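Local coordinates for malonyl acyl carrier protein transacylase (Streptococcus pneumoniae, PDB 3IM8), which probably transfers the malonyl group from malonyl-CoA to holo acyl carrier protein, supplying malonyl-ACP for fatty acid synthesis, at residues S37-Y42 with D104-V109; A64-S69 with E93-V98; G116-E121 with S207-E212; C145-E150 with V178-E183; V217-F222 with E238-L243. All coordinates share one frame; numbering follows the deposited sequence.

Contact 1: residues S37-Y42 with D104-V109; sequences SQVLGY and DFEDAV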
# COMPACT_ATOMS: atom_id res chain seq x y z
N SER A 37 -8.65 15.43 10.08
CA SER A 37 -10.09 15.63 10.29
C SER A 37 -10.51 16.95 9.70
O SER A 37 -11.45 16.97 8.94
CB SER A 37 -10.50 15.52 11.74
OG SER A 37 -10.40 14.17 12.19
N GLN A 38 -9.78 18.04 10.02
CA GLN A 38 -10.00 19.34 9.35
C GLN A 38 -9.99 19.27 7.83
O GLN A 38 -10.90 19.79 7.19
CB GLN A 38 -9.01 20.42 9.80
CG GLN A 38 -9.60 21.81 9.64
CD GLN A 38 -8.96 22.84 10.58
OE1 GLN A 38 -9.48 23.96 10.75
NE2 GLN A 38 -7.82 22.46 11.18
N VAL A 39 -8.98 18.65 7.23
CA VAL A 39 -8.93 18.62 5.76
C VAL A 39 -10.18 17.91 5.20
O VAL A 39 -10.77 18.34 4.20
CB VAL A 39 -7.62 17.97 5.24
CG1 VAL A 39 -7.72 17.61 3.72
CG2 VAL A 39 -6.44 18.85 5.52
N LEU A 40 -10.56 16.83 5.84
CA LEU A 40 -11.68 15.99 5.39
C LEU A 40 -13.09 16.58 5.57
O LEU A 40 -13.97 16.27 4.83
CB LEU A 40 -11.60 14.65 6.13
CG LEU A 40 -10.28 13.95 5.79
CD1 LEU A 40 -9.99 12.82 6.78
CD2 LEU A 40 -10.35 13.42 4.39
N GLY A 41 -13.31 17.43 6.57
CA GLY A 41 -14.65 17.97 6.84
C GLY A 41 -15.50 17.02 7.67
O GLY A 41 -16.75 17.12 7.66
N TYR A 42 -14.85 16.09 8.36
CA TYR A 42 -15.52 15.14 9.29
C TYR A 42 -14.51 14.55 10.29
O TYR A 42 -13.27 14.60 10.09
CB TYR A 42 -16.27 14.03 8.54
CG TYR A 42 -15.37 13.11 7.77
CD1 TYR A 42 -14.53 12.18 8.44
CD2 TYR A 42 -15.35 13.15 6.38
CE1 TYR A 42 -13.68 11.31 7.71
CE2 TYR A 42 -14.53 12.29 5.65
CZ TYR A 42 -13.71 11.38 6.33
OH TYR A 42 -12.92 10.57 5.60
N ASP A 104 3.11 17.08 0.80
CA ASP A 104 2.61 17.71 2.04
C ASP A 104 1.51 16.83 2.68
O ASP A 104 0.70 16.21 1.98
CB ASP A 104 2.07 19.14 1.76
CG ASP A 104 1.29 19.74 2.97
OD1 ASP A 104 1.94 20.23 3.93
OD2 ASP A 104 0.03 19.75 2.96
N PHE A 105 1.51 16.77 4.00
CA PHE A 105 0.60 15.88 4.67
C PHE A 105 -0.87 16.23 4.39
O PHE A 105 -1.68 15.35 4.02
CB PHE A 105 0.86 15.88 6.17
CG PHE A 105 -0.17 15.14 6.93
CD1 PHE A 105 -0.40 13.80 6.66
CD2 PHE A 105 -0.92 15.78 7.91
CE1 PHE A 105 -1.37 13.06 7.38
CE2 PHE A 105 -1.89 15.08 8.61
CZ PHE A 105 -2.11 13.70 8.34
N GLU A 106 -1.24 17.49 4.59
CA GLU A 106 -2.61 17.96 4.31
C GLU A 106 -3.03 17.77 2.84
O GLU A 106 -4.17 17.38 2.55
CB GLU A 106 -2.78 19.41 4.82
CG GLU A 106 -2.90 19.43 6.33
CD GLU A 106 -2.72 20.79 6.97
OE1 GLU A 106 -1.59 21.34 6.91
OE2 GLU A 106 -3.66 21.29 7.63
N ASP A 107 -2.11 18.01 1.92
CA ASP A 107 -2.32 17.66 0.51
C ASP A 107 -2.63 16.16 0.31
O ASP A 107 -3.52 15.79 -0.47
CB ASP A 107 -1.06 17.99 -0.30
CG ASP A 107 -0.95 19.46 -0.65
OD1 ASP A 107 -1.94 20.18 -0.43
OD2 ASP A 107 0.15 19.90 -1.10
N ALA A 108 -1.85 15.31 1.01
CA ALA A 108 -1.97 13.86 0.90
C ALA A 108 -3.37 13.44 1.33
O ALA A 108 -4.04 12.69 0.66
CB ALA A 108 -0.93 13.20 1.81
N VAL A 109 -3.80 13.94 2.48
CA VAL A 109 -5.09 13.57 3.02
C VAL A 109 -6.19 13.87 2.01
O VAL A 109 -7.03 12.98 1.76
CB VAL A 109 -5.35 14.29 4.33
CG1 VAL A 109 -6.73 13.96 4.85
CG2 VAL A 109 -4.30 13.87 5.38
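Val39 and Leu40 meet Val109 and Glu106 through aliphatic groups, with Val39 CG1 also resting against the carbonyl O of Glu106. The two branches of Val39 divide the work: CG2 rests on the aliphatic stem of Glu106, with Val39 CG2 to Glu106 CG at 3.7 Å, while CG1 meets the other valine, Val39 CG1 to Val109 CG1 at 3.9 Å. That same Val109 methyl is shared with Leu40, whose CG and CD2 both come within 3.7 Å of Val109 CG1, the two side chains crossing at about a right angle. Val109 can serve both because its CG1 stands anti to the backbone N (chi1 177°) and projects at the facing helix. The closest backbone approach is 6.5 Å, between Val39 CA and Glu106 CA. In the fold, the C-terminal end of helix 27-40 here lies against the first turn of helix 105-122, within the acyl transferase domain. Val109 is backed by Leu66 of helix 58-78, and the carboxylate of Glu106 makes a long, weak ion pair with Arg35. Further out, Asp104 N-caps helix 105-122: Asp107 N donates to Asp104 OD2 over 2.9 Å, nearly straight at 161°, on the anti side of the carboxylate. At the end of the partner helix, Gly41 leaves helical geometry with positive phi, and Gly41 N still donates to Ser37 O at 3.0 Å.

Contact 2: residues A64-S69 with E93-V98; sequences AILATS and EYSALV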
# COMPACT_ATOMS: atom_id res chain seq x y z
N ALA A 64 -8.04 7.23 6.23
CA ALA A 64 -7.93 6.72 7.60
C ALA A 64 -6.58 6.12 7.84
O ALA A 64 -5.93 6.46 8.81
CB ALA A 64 -9.03 5.65 7.93
N ILE A 65 -6.18 5.20 6.95
CA ILE A 65 -4.87 4.53 7.07
C ILE A 65 -3.76 5.58 6.88
O ILE A 65 -2.82 5.64 7.64
CB ILE A 65 -4.70 3.39 6.04
CG1 ILE A 65 -5.56 2.20 6.43
CG2 ILE A 65 -3.19 2.91 5.97
CD1 ILE A 65 -5.81 1.25 5.31
N LEU A 66 -3.87 6.41 5.83
CA LEU A 66 -2.76 7.37 5.62
C LEU A 66 -2.49 8.26 6.84
O LEU A 66 -1.35 8.48 7.22
CB LEU A 66 -2.97 8.22 4.35
CG LEU A 66 -1.92 9.33 4.16
CD1 LEU A 66 -1.26 9.27 2.76
CD2 LEU A 66 -2.46 10.76 4.50
N ALA A 67 -3.55 8.79 7.45
CA ALA A 67 -3.43 9.66 8.60
C ALA A 67 -2.85 8.88 9.77
O ALA A 67 -1.98 9.39 10.47
CB ALA A 67 -4.79 10.21 8.98
N THR A 68 -3.31 7.64 9.96
CA THR A 68 -2.82 6.79 11.03
C THR A 68 -1.35 6.44 10.85
O THR A 68 -0.56 6.62 11.74
CB THR A 68 -3.63 5.55 11.11
OG1 THR A 68 -4.98 5.91 11.46
CG2 THR A 68 -3.04 4.64 12.20
N SER A 69 -0.99 5.98 9.67
CA SER A 69 0.40 5.71 9.33
C SER A 69 1.32 6.90 9.45
O SER A 69 2.39 6.77 10.05
CB SER A 69 0.47 5.19 7.90
OG SER A 69 -0.27 3.99 7.83
N GLU A 93 2.04 4.04 -0.51
CA GLU A 93 3.04 4.80 -1.27
C GLU A 93 2.86 6.27 -0.98
O GLU A 93 3.84 7.05 -1.04
CB GLU A 93 2.86 4.54 -2.77
CG GLU A 93 3.84 5.28 -3.65
CD GLU A 93 4.22 4.43 -4.83
OE1 GLU A 93 5.01 3.49 -4.66
OE2 GLU A 93 3.68 4.68 -5.91
N TYR A 94 1.62 6.67 -0.70
CA TYR A 94 1.31 8.08 -0.44
C TYR A 94 1.79 8.49 0.92
O TYR A 94 2.34 9.58 1.11
CB TYR A 94 -0.19 8.39 -0.59
CG TYR A 94 -0.68 8.42 -2.00
CD1 TYR A 94 -0.84 7.24 -2.72
CD2 TYR A 94 -0.95 9.63 -2.63
CE1 TYR A 94 -1.31 7.27 -4.05
CE2 TYR A 94 -1.43 9.67 -3.96
CZ TYR A 94 -1.61 8.49 -4.65
OH TYR A 94 -2.09 8.51 -5.92
N SER A 95 1.61 7.60 1.88
CA SER A 95 2.16 7.78 3.25
C SER A 95 3.69 7.98 3.21
O SER A 95 4.22 8.85 3.88
CB SER A 95 1.83 6.55 4.13
OG SER A 95 0.43 6.29 4.16
N ALA A 96 4.36 7.12 2.40
CA ALA A 96 5.80 7.14 2.09
C ALA A 96 6.20 8.43 1.35
O ALA A 96 7.25 9.00 1.62
CB ALA A 96 6.08 6.01 1.26
N LEU A 97 5.35 8.91 0.44
CA LEU A 97 5.57 10.22 -0.21
C LEU A 97 5.59 11.34 0.81
O LEU A 97 6.42 12.24 0.70
CB LEU A 97 4.54 10.53 -1.31
CG LEU A 97 4.86 9.79 -2.63
CD1 LEU A 97 3.65 9.87 -3.59
CD2 LEU A 97 6.16 10.33 -3.30
N VAL A 98 4.69 11.29 1.77
CA VAL A 98 4.67 12.24 2.90
C VAL A 98 5.93 12.11 3.76
O VAL A 98 6.62 13.11 4.03
CB VAL A 98 3.41 12.13 3.78
CG1 VAL A 98 3.54 13.01 5.09
CG2 VAL A 98 2.18 12.58 2.99
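Leu66 drives its CD1 methyl into the backbone of the facing helix, and this is the tight part of the contact. Leu66 CD1 lies 3.4 Å from Ser95 N and 3.6 Å from Tyr94 CB, so a single methyl sits where two successive residues join. The torsions explain the reach: a chi1 of 174° swings CG of Leu66 away from its own amide, and chi2 of 127° is well away from a staggered value. Ser95 answers with its hydroxyl, Ser95 OG standing 3.7 Å from both CA and CD1 of Leu66; these are packing distances. The helices 58-78 and 92-99 run in roughly the same direction, their local axes 9.4 Å apart at closest and crossing at -36°. Helix 92-99 begins at the last glycine of a GxSxG sequence containing Ser90, the predicted active-site serine, consistent with the nucleophile elbow of this acyltransferase fold; the Tyr94 side chain is about 7 Å from that of Ser90, and Ser95 packs on residues of the elbow. The looser side lies toward the C-terminal ends of both segments. There Ser69 CB comes no nearer to Ser95 OG than 3.9 Å, and Val98, although its side chain starts out facing the other helix, is partly exposed, Val98 CG2 staying 4.8 Å from Leu66 CD1. The hydroxyl of Ser69 turns to other partners: it is bonded to the carbonyl O of Gly273, and Ile65 O is also near. The neighbouring Thr68 donates through OG1 to Ala64 O at 2.9 Å, reaching it from the opposite face of the carbonyl plane to Thr68 N.

Contact 3: residues G116-E121 with S207-E212; sequences GAYMEE and SQKLAE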
# COMPACT_ATOMS: atom_id res chain seq x y z
N GLY A 116 -9.38 7.30 -3.29
CA GLY A 116 -10.28 6.23 -2.77
C GLY A 116 -11.63 6.19 -3.49
O GLY A 116 -12.07 5.14 -3.99
N ALA A 117 -12.27 7.37 -3.54
CA ALA A 117 -13.50 7.59 -4.29
C ALA A 117 -13.37 7.08 -5.71
O ALA A 117 -14.16 6.21 -6.08
CB ALA A 117 -13.92 9.09 -4.27
N TYR A 118 -12.35 7.53 -6.47
CA TYR A 118 -12.22 7.13 -7.89
C TYR A 118 -12.05 5.65 -8.05
O TYR A 118 -12.59 5.08 -8.98
CB TYR A 118 -11.04 7.80 -8.59
CG TYR A 118 -11.04 9.33 -8.57
CD1 TYR A 118 -9.82 10.03 -8.51
CD2 TYR A 118 -12.23 10.08 -8.57
CE1 TYR A 118 -9.78 11.42 -8.47
CE2 TYR A 118 -12.21 11.50 -8.56
CZ TYR A 118 -10.97 12.15 -8.50
OH TYR A 118 -10.87 13.51 -8.48
N MET A 119 -11.28 5.02 -7.15
CA MET A 119 -11.02 3.56 -7.20
C MET A 119 -12.28 2.76 -6.91
O MET A 119 -12.56 1.78 -7.59
CB MET A 119 -9.88 3.16 -6.24
CG MET A 119 -8.52 3.66 -6.73
SD MET A 119 -7.05 3.27 -5.76
CE MET A 119 -6.96 1.50 -5.85
N GLU A 120 -13.02 3.18 -5.87
CA GLU A 120 -14.29 2.57 -5.44
C GLU A 120 -15.36 2.60 -6.54
O GLU A 120 -16.00 1.59 -6.81
CB GLU A 120 -14.79 3.26 -4.14
CG GLU A 120 -16.10 2.70 -3.48
CD GLU A 120 -16.28 3.11 -1.95
OE1 GLU A 120 -15.98 4.28 -1.52
OE2 GLU A 120 -16.75 2.22 -1.18
N GLU A 121 -15.55 3.76 -7.16
CA GLU A 121 -16.55 3.89 -8.24
C GLU A 121 -16.14 3.10 -9.48
O GLU A 121 -16.96 2.48 -10.11
CB GLU A 121 -16.82 5.37 -8.57
CG GLU A 121 -15.75 6.07 -9.42
CD GLU A 121 -15.87 7.62 -9.48
OE1 GLU A 121 -16.11 8.15 -10.60
OE2 GLU A 121 -15.67 8.30 -8.43
N SER A 207 -7.64 6.02 -13.15
CA SER A 207 -6.34 6.67 -13.35
C SER A 207 -6.41 8.03 -14.08
O SER A 207 -5.56 8.91 -13.87
CB SER A 207 -5.38 5.73 -14.05
OG SER A 207 -5.68 5.68 -15.41
N GLN A 208 -7.45 8.19 -14.92
CA GLN A 208 -7.71 9.44 -15.68
C GLN A 208 -8.16 10.54 -14.79
O GLN A 208 -7.73 11.69 -14.94
CB GLN A 208 -8.77 9.23 -16.76
CG GLN A 208 -8.24 8.58 -18.04
CD GLN A 208 -7.46 9.57 -18.92
OE1 GLN A 208 -6.26 9.83 -18.66
NE2 GLN A 208 -8.13 10.13 -19.95
N LYS A 209 -9.06 10.19 -13.88
CA LYS A 209 -9.56 11.16 -12.93
C LYS A 209 -8.42 11.54 -11.98
O LYS A 209 -8.31 12.69 -11.57
CB LYS A 209 -10.75 10.59 -12.17
CG LYS A 209 -12.15 10.64 -12.90
CD LYS A 209 -13.33 10.45 -11.90
CE LYS A 209 -14.72 10.35 -12.57
NZ LYS A 209 -15.15 11.63 -13.28
N LEU A 210 -7.56 10.56 -11.66
CA LEU A 210 -6.57 10.77 -10.61
C LEU A 210 -5.51 11.66 -11.24
O LEU A 210 -5.00 12.54 -10.58
CB LEU A 210 -5.98 9.46 -10.10
CG LEU A 210 -4.84 9.45 -9.03
CD1 LEU A 210 -5.31 10.00 -7.71
CD2 LEU A 210 -4.37 8.07 -8.81
N ALA A 211 -5.26 11.46 -12.53
CA ALA A 211 -4.25 12.27 -13.24
C ALA A 211 -4.62 13.77 -13.29
O ALA A 211 -3.75 14.64 -13.07
CB ALA A 211 -3.95 11.70 -14.64
N GLU A 212 -5.91 14.05 -13.48
CA GLU A 212 -6.41 15.42 -13.42
C GLU A 212 -6.20 15.96 -12.01
O GLU A 212 -5.82 17.11 -11.84
CB GLU A 212 -7.93 15.54 -13.73
CG GLU A 212 -8.48 14.87 -14.98
CD GLU A 212 -10.04 14.99 -15.06
OE1 GLU A 212 -10.80 13.96 -14.96
OE2 GLU A 212 -10.51 16.14 -15.19
O HOH W 1 -10.62 14.35 -11.43
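Tyr118 and Lys209 both place CG anti to the carbonyl carbon (chi1 -57° and -81°), which sends the phenol ring and the lysine stem toward each other across the helix pair. These are two nearly antiparallel helices, 105-122 and 204-215, whose local axes make an angle of 165° and come within 9.4 Å. The outcome is a CH-pi contact: Lys209 CB lies 3.6 Å from the centroid of the Tyr118 ring, almost exactly on the ring normal. Further along the stem, Lys209 CD reaches Tyr118 CD2 at 3.5 Å, so the aliphatic chain runs obliquely across the ring. Leu210 adds a looser apolar touch from the buried side, CB to Tyr118 CD1 at 4.2 Å. On the outer, exposed side, Glu121 OE1 approaches Lys209 CE at 3.3 Å but remains 4.5 Å from Lys209 NZ, so the opposite charges are near without forming a salt bridge. The phenol oxygen is held at the far end of the ring by Thr213, whose OG1 is hydrogen-bonded to it. A water also joins the helices there, standing 3.1 Å from Tyr118 OH and donating to Lys209 O at 2.8 Å.

Contact 4: residues C145-E150 with V178-E183; sequences CQKASE and VELLQE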
# COMPACT_ATOMS: atom_id res chain seq x y z
N CYS A 145 -1.77 -15.83 -17.46
CA CYS A 145 -2.62 -14.64 -17.56
C CYS A 145 -2.67 -14.08 -19.00
O CYS A 145 -3.68 -13.52 -19.45
CB CYS A 145 -2.11 -13.55 -16.61
SG CYS A 145 -2.35 -13.94 -14.85
N GLN A 146 -1.54 -14.19 -19.68
CA GLN A 146 -1.49 -13.81 -21.09
C GLN A 146 -2.41 -14.62 -21.99
O GLN A 146 -3.25 -14.02 -22.67
CB GLN A 146 -0.03 -13.71 -21.59
CG GLN A 146 0.45 -12.25 -21.39
CD GLN A 146 1.94 -12.13 -21.22
OE1 GLN A 146 2.69 -13.04 -21.62
NE2 GLN A 146 2.40 -11.00 -20.62
N LYS A 147 -2.32 -15.96 -21.96
CA LYS A 147 -3.27 -16.80 -22.70
C LYS A 147 -4.73 -16.46 -22.36
O LYS A 147 -5.58 -16.34 -23.24
CB LYS A 147 -3.03 -18.27 -22.38
CG LYS A 147 -3.63 -19.22 -23.42
CD LYS A 147 -3.10 -20.64 -23.21
CE LYS A 147 -1.53 -20.76 -23.30
NZ LYS A 147 -0.90 -21.91 -22.50
N ALA A 148 -5.01 -16.26 -21.08
CA ALA A 148 -6.37 -15.99 -20.62
C ALA A 148 -6.92 -14.63 -21.01
O ALA A 148 -8.13 -14.47 -20.99
CB ALA A 148 -6.46 -16.16 -19.10
N SER A 149 -6.04 -13.67 -21.37
CA SER A 149 -6.41 -12.25 -21.67
C SER A 149 -7.27 -12.02 -22.90
O SER A 149 -7.89 -10.95 -23.08
CB SER A 149 -5.16 -11.35 -21.80
OG SER A 149 -4.50 -11.20 -20.56
N GLU A 150 -7.32 -13.03 -23.74
CA GLU A 150 -8.22 -13.02 -24.86
C GLU A 150 -9.67 -12.95 -24.39
O GLU A 150 -10.56 -12.34 -25.06
CB GLU A 150 -8.03 -14.31 -25.62
CG GLU A 150 -9.02 -14.44 -26.72
CD GLU A 150 -8.78 -15.66 -27.56
OE1 GLU A 150 -8.85 -16.80 -27.02
OE2 GLU A 150 -8.51 -15.45 -28.75
N VAL A 178 -6.81 -19.30 -13.75
CA VAL A 178 -6.52 -20.35 -12.73
C VAL A 178 -6.63 -21.76 -13.30
O VAL A 178 -5.88 -22.64 -12.91
CB VAL A 178 -7.39 -20.25 -11.39
CG1 VAL A 178 -7.03 -19.01 -10.56
CG2 VAL A 178 -8.87 -20.33 -11.63
N GLU A 179 -7.54 -21.94 -14.26
CA GLU A 179 -7.67 -23.23 -14.96
C GLU A 179 -6.34 -23.49 -15.64
O GLU A 179 -5.77 -24.58 -15.54
CB GLU A 179 -8.81 -23.15 -15.99
CG GLU A 179 -8.94 -24.38 -16.92
CD GLU A 179 -9.87 -24.12 -18.09
OE1 GLU A 179 -11.05 -23.77 -17.81
OE2 GLU A 179 -9.44 -24.26 -19.28
N LEU A 180 -5.80 -22.46 -16.30
CA LEU A 180 -4.51 -22.65 -16.95
C LEU A 180 -3.44 -22.91 -15.90
O LEU A 180 -2.58 -23.74 -16.10
CB LEU A 180 -4.19 -21.47 -17.86
CG LEU A 180 -4.89 -21.48 -19.22
CD1 LEU A 180 -4.80 -20.07 -19.81
CD2 LEU A 180 -4.28 -22.57 -20.16
N LEU A 181 -3.51 -22.21 -14.75
CA LEU A 181 -2.54 -22.45 -13.65
C LEU A 181 -2.61 -23.88 -13.06
O LEU A 181 -1.57 -24.52 -12.83
CB LEU A 181 -2.66 -21.37 -12.55
CG LEU A 181 -2.28 -19.92 -13.00
CD1 LEU A 181 -3.04 -18.75 -12.29
CD2 LEU A 181 -0.80 -19.67 -13.00
N GLN A 182 -3.81 -24.38 -12.76
CA GLN A 182 -3.97 -25.76 -12.23
C GLN A 182 -3.35 -26.77 -13.22
O GLN A 182 -2.54 -27.63 -12.83
CB GLN A 182 -5.45 -26.10 -12.01
CG GLN A 182 -6.10 -25.31 -10.85
CD GLN A 182 -7.65 -25.20 -10.91
OE1 GLN A 182 -8.27 -25.34 -11.95
NE2 GLN A 182 -8.25 -24.91 -9.77
N GLU A 183 -3.72 -26.65 -14.49
CA GLU A 183 -3.15 -27.50 -15.53
C GLU A 183 -1.63 -27.46 -15.42
O GLU A 183 -0.98 -28.49 -15.26
CB GLU A 183 -3.60 -27.03 -16.91
CG GLU A 183 -4.24 -28.11 -17.75
CD GLU A 183 -4.64 -27.62 -19.13
OE1 GLU A 183 -3.79 -27.00 -19.81
OE2 GLU A 183 -5.79 -27.87 -19.55
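The backbones stay well separated, with the nearest alpha carbons, those of Ala148 and Leu180, 7.8 Å apart, so side chains must span the interval. Leu180 does most of this. Its CD1 methyl meets the base of the lysine chain, Leu180 CD1 to Lys147 CB at 3.6 Å, and its other methyl reaches further along, Leu180 CD2 to Lys147 CD at 3.8 Å. Lys147 can lie over both branches because its CG points roughly opposite the backbone N (chi1 -161°) and the chain then bends at chi3 (-58°), crossing the leucine at about a right angle. Lys147 NZ ends beside Leu180 CD2 and stays 6.4 Å from Glu183 OE1, too far for a salt bridge. Beside the exposed lysine, Ala148 is buried: its CB stands 4.3 Å from Leu180 CD1, a looser touch. On its own segment, Ser149 OG donates to Cys145 O at 2.7 Å, tilted from the carbonyl plane. Inward, Cys145 and Ala148 pack on Val154 of strand 154-161, and Leu181 on Val133 of strand 129-134. Helices 138-148 and 171-184 thus lie side by side against the mixed sheet, the alpha/beta layering of the small ferredoxin-like subdomain known in FabD enzymes.

Contact 5: residues V217-F222 with E238-L243; sequences VSFSDF and EDIAQL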
# COMPACT_ATOMS: atom_id res chain seq x y z
N VAL A 217 -1.62 18.95 -7.78
CA VAL A 217 -0.83 18.75 -6.58
C VAL A 217 0.58 19.13 -6.91
O VAL A 217 1.16 18.69 -7.91
CB VAL A 217 -0.86 17.29 -6.07
CG1 VAL A 217 0.08 17.11 -4.85
CG2 VAL A 217 -2.29 16.78 -5.79
N SER A 218 1.16 19.90 -6.01
CA SER A 218 2.45 20.45 -6.20
C SER A 218 3.39 19.65 -5.31
O SER A 218 3.29 19.72 -4.08
CB SER A 218 2.38 21.94 -5.78
OG SER A 218 3.63 22.41 -5.32
N PHE A 219 4.30 18.90 -5.92
CA PHE A 219 5.21 18.07 -5.14
C PHE A 219 6.50 18.86 -4.85
O PHE A 219 6.78 19.82 -5.58
CB PHE A 219 5.45 16.72 -5.84
CG PHE A 219 4.20 15.87 -5.95
CD1 PHE A 219 3.44 15.87 -7.10
CD2 PHE A 219 3.76 15.11 -4.87
CE1 PHE A 219 2.30 15.10 -7.21
CE2 PHE A 219 2.60 14.33 -4.96
CZ PHE A 219 1.87 14.35 -6.13
N SER A 220 7.21 18.50 -3.76
CA SER A 220 8.50 19.12 -3.32
C SER A 220 9.65 18.18 -3.56
O SER A 220 9.46 17.05 -4.02
CB SER A 220 8.50 19.42 -1.81
OG SER A 220 7.67 20.51 -1.44
N ASP A 221 10.86 18.64 -3.22
CA ASP A 221 12.06 17.82 -3.29
C ASP A 221 11.98 16.64 -2.30
O ASP A 221 11.48 16.81 -1.18
CB ASP A 221 13.27 18.69 -2.88
CG ASP A 221 13.80 19.56 -4.03
OD1 ASP A 221 14.68 20.44 -3.78
OD2 ASP A 221 13.38 19.33 -5.19
N PHE A 222 12.47 15.46 -2.70
CA PHE A 222 12.61 14.30 -1.79
C PHE A 222 13.65 14.57 -0.71
O PHE A 222 14.76 14.97 -1.03
CB PHE A 222 13.01 13.02 -2.56
CG PHE A 222 11.84 12.35 -3.31
CD1 PHE A 222 11.70 12.52 -4.69
CD2 PHE A 222 10.91 11.55 -2.64
CE1 PHE A 222 10.65 11.89 -5.39
CE2 PHE A 222 9.85 10.92 -3.32
CZ PHE A 222 9.71 11.08 -4.68
N GLU A 238 10.22 14.67 -10.82
CA GLU A 238 9.56 15.12 -12.03
C GLU A 238 8.61 14.04 -12.56
O GLU A 238 7.85 14.29 -13.48
CB GLU A 238 10.64 15.50 -13.07
CG GLU A 238 11.56 14.34 -13.54
CD GLU A 238 12.86 14.17 -12.71
OE1 GLU A 238 13.66 13.27 -13.10
OE2 GLU A 238 13.12 14.89 -11.70
N ASP A 239 8.68 12.84 -11.98
CA ASP A 239 7.88 11.69 -12.42
C ASP A 239 6.74 11.32 -11.50
O ASP A 239 5.89 10.53 -11.88
CB ASP A 239 8.71 10.40 -12.52
CG ASP A 239 9.79 10.44 -13.60
OD1 ASP A 239 9.58 11.06 -14.66
OD2 ASP A 239 10.85 9.84 -13.37
N ILE A 240 6.76 11.78 -10.25
CA ILE A 240 5.70 11.38 -9.27
C ILE A 240 4.25 11.23 -9.86
O ILE A 240 3.65 10.18 -9.74
CB ILE A 240 5.70 12.30 -8.03
CG1 ILE A 240 7.08 12.30 -7.35
CG2 ILE A 240 4.57 11.95 -7.02
CD1 ILE A 240 7.32 13.55 -6.53
N ALA A 241 3.68 12.28 -10.46
CA ALA A 241 2.26 12.23 -10.84
C ALA A 241 1.99 11.22 -11.94
O ALA A 241 0.97 10.51 -11.91
CB ALA A 241 1.84 13.53 -11.30
N GLN A 242 2.92 11.15 -12.90
CA GLN A 242 2.85 10.18 -13.99
C GLN A 242 2.85 8.77 -13.38
O GLN A 242 2.14 7.88 -13.85
CB GLN A 242 4.06 10.32 -14.93
CG GLN A 242 3.82 9.83 -16.37
CD GLN A 242 4.41 8.42 -16.73
OE1 GLN A 242 5.32 7.90 -16.06
NE2 GLN A 242 3.89 7.84 -17.84
N LEU A 243 3.69 8.57 -12.36
CA LEU A 243 3.84 7.26 -11.75
C LEU A 243 2.62 6.90 -10.88
O LEU A 243 2.17 5.76 -10.86
CB LEU A 243 5.17 7.17 -10.98
CG LEU A 243 6.44 7.05 -11.83
CD1 LEU A 243 7.77 7.28 -11.02
CD2 LEU A 243 6.56 5.74 -12.58
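Ile240 is received between two phenylalanines, Phe219 and Phe222, and every contact is apolar. The aromatic part is a CH-pi contact: Ile240 CG2 lies 3.6 Å from the centroid of the Phe219 ring and 9° off its normal, so the methyl sits squarely over the ring centre. It can do so because the isoleucine turns CG2 to the side away from its amide nitrogen, with CG1 opposite the carbonyl carbon (chi1 -57°). The opposite face of the same ring meets Val217 CG1 from within the loop, offset toward the rim, so Phe219 is sandwiched between two aliphatic groups. The remaining contacts are plain aliphatic and aromatic packing. The longer branch of Ile240 ends between the two phenylalanines, with Ile240 CD1 at 3.7 Å from Phe219 CB and 3.9 Å from Phe222 CE1; Phe222 and Ile240 approach from opposite directions. Ala241 makes a lighter touch, its CB 4.4 Å from Phe219 CE1. Of the polar bonds, Leu243 N to Asp239 O at 3.0 Å is internal to its segment, while a salt bridge from Asp221 to Lys237 ties 217-222 to the residue just before 238-243. Around the cluster, Leu97 of helix 92-99 touches both Phe222 and Ile240, while Leu214 of helix 204-215 packs on Phe219 and Ala241. With no hydrogen bond across the interface, the contact between the irregular chain 217-222 and the start of helix 240-247 rests on hydrophobic fit, most of it supplied by one branched residue, with the Asp221-Lys237 salt bridge at its border.

From the N terminus, contact 1 opens first, joining helix 27-40 to helix 105-122, and contact 2, nested inside it, closes before it does, pairing helix 58-78 with helix 92-99; the two touch where Val98 meets Ala108. After contact 1 has closed, contact 3 opens further along helix 105-122 and closes on helix 204-215. Within its loop lies contact 4, in the separate small subdomain, its centre about 29 Å from that of contact 3. Contact 5 closes last, a short loop between 217-222 and helix 240-247. No loops cross. Contact 2 also touches contact 3, through Tyr94 and Leu210, and contact 5, through Leu97, tying the helices of the large subdomain together.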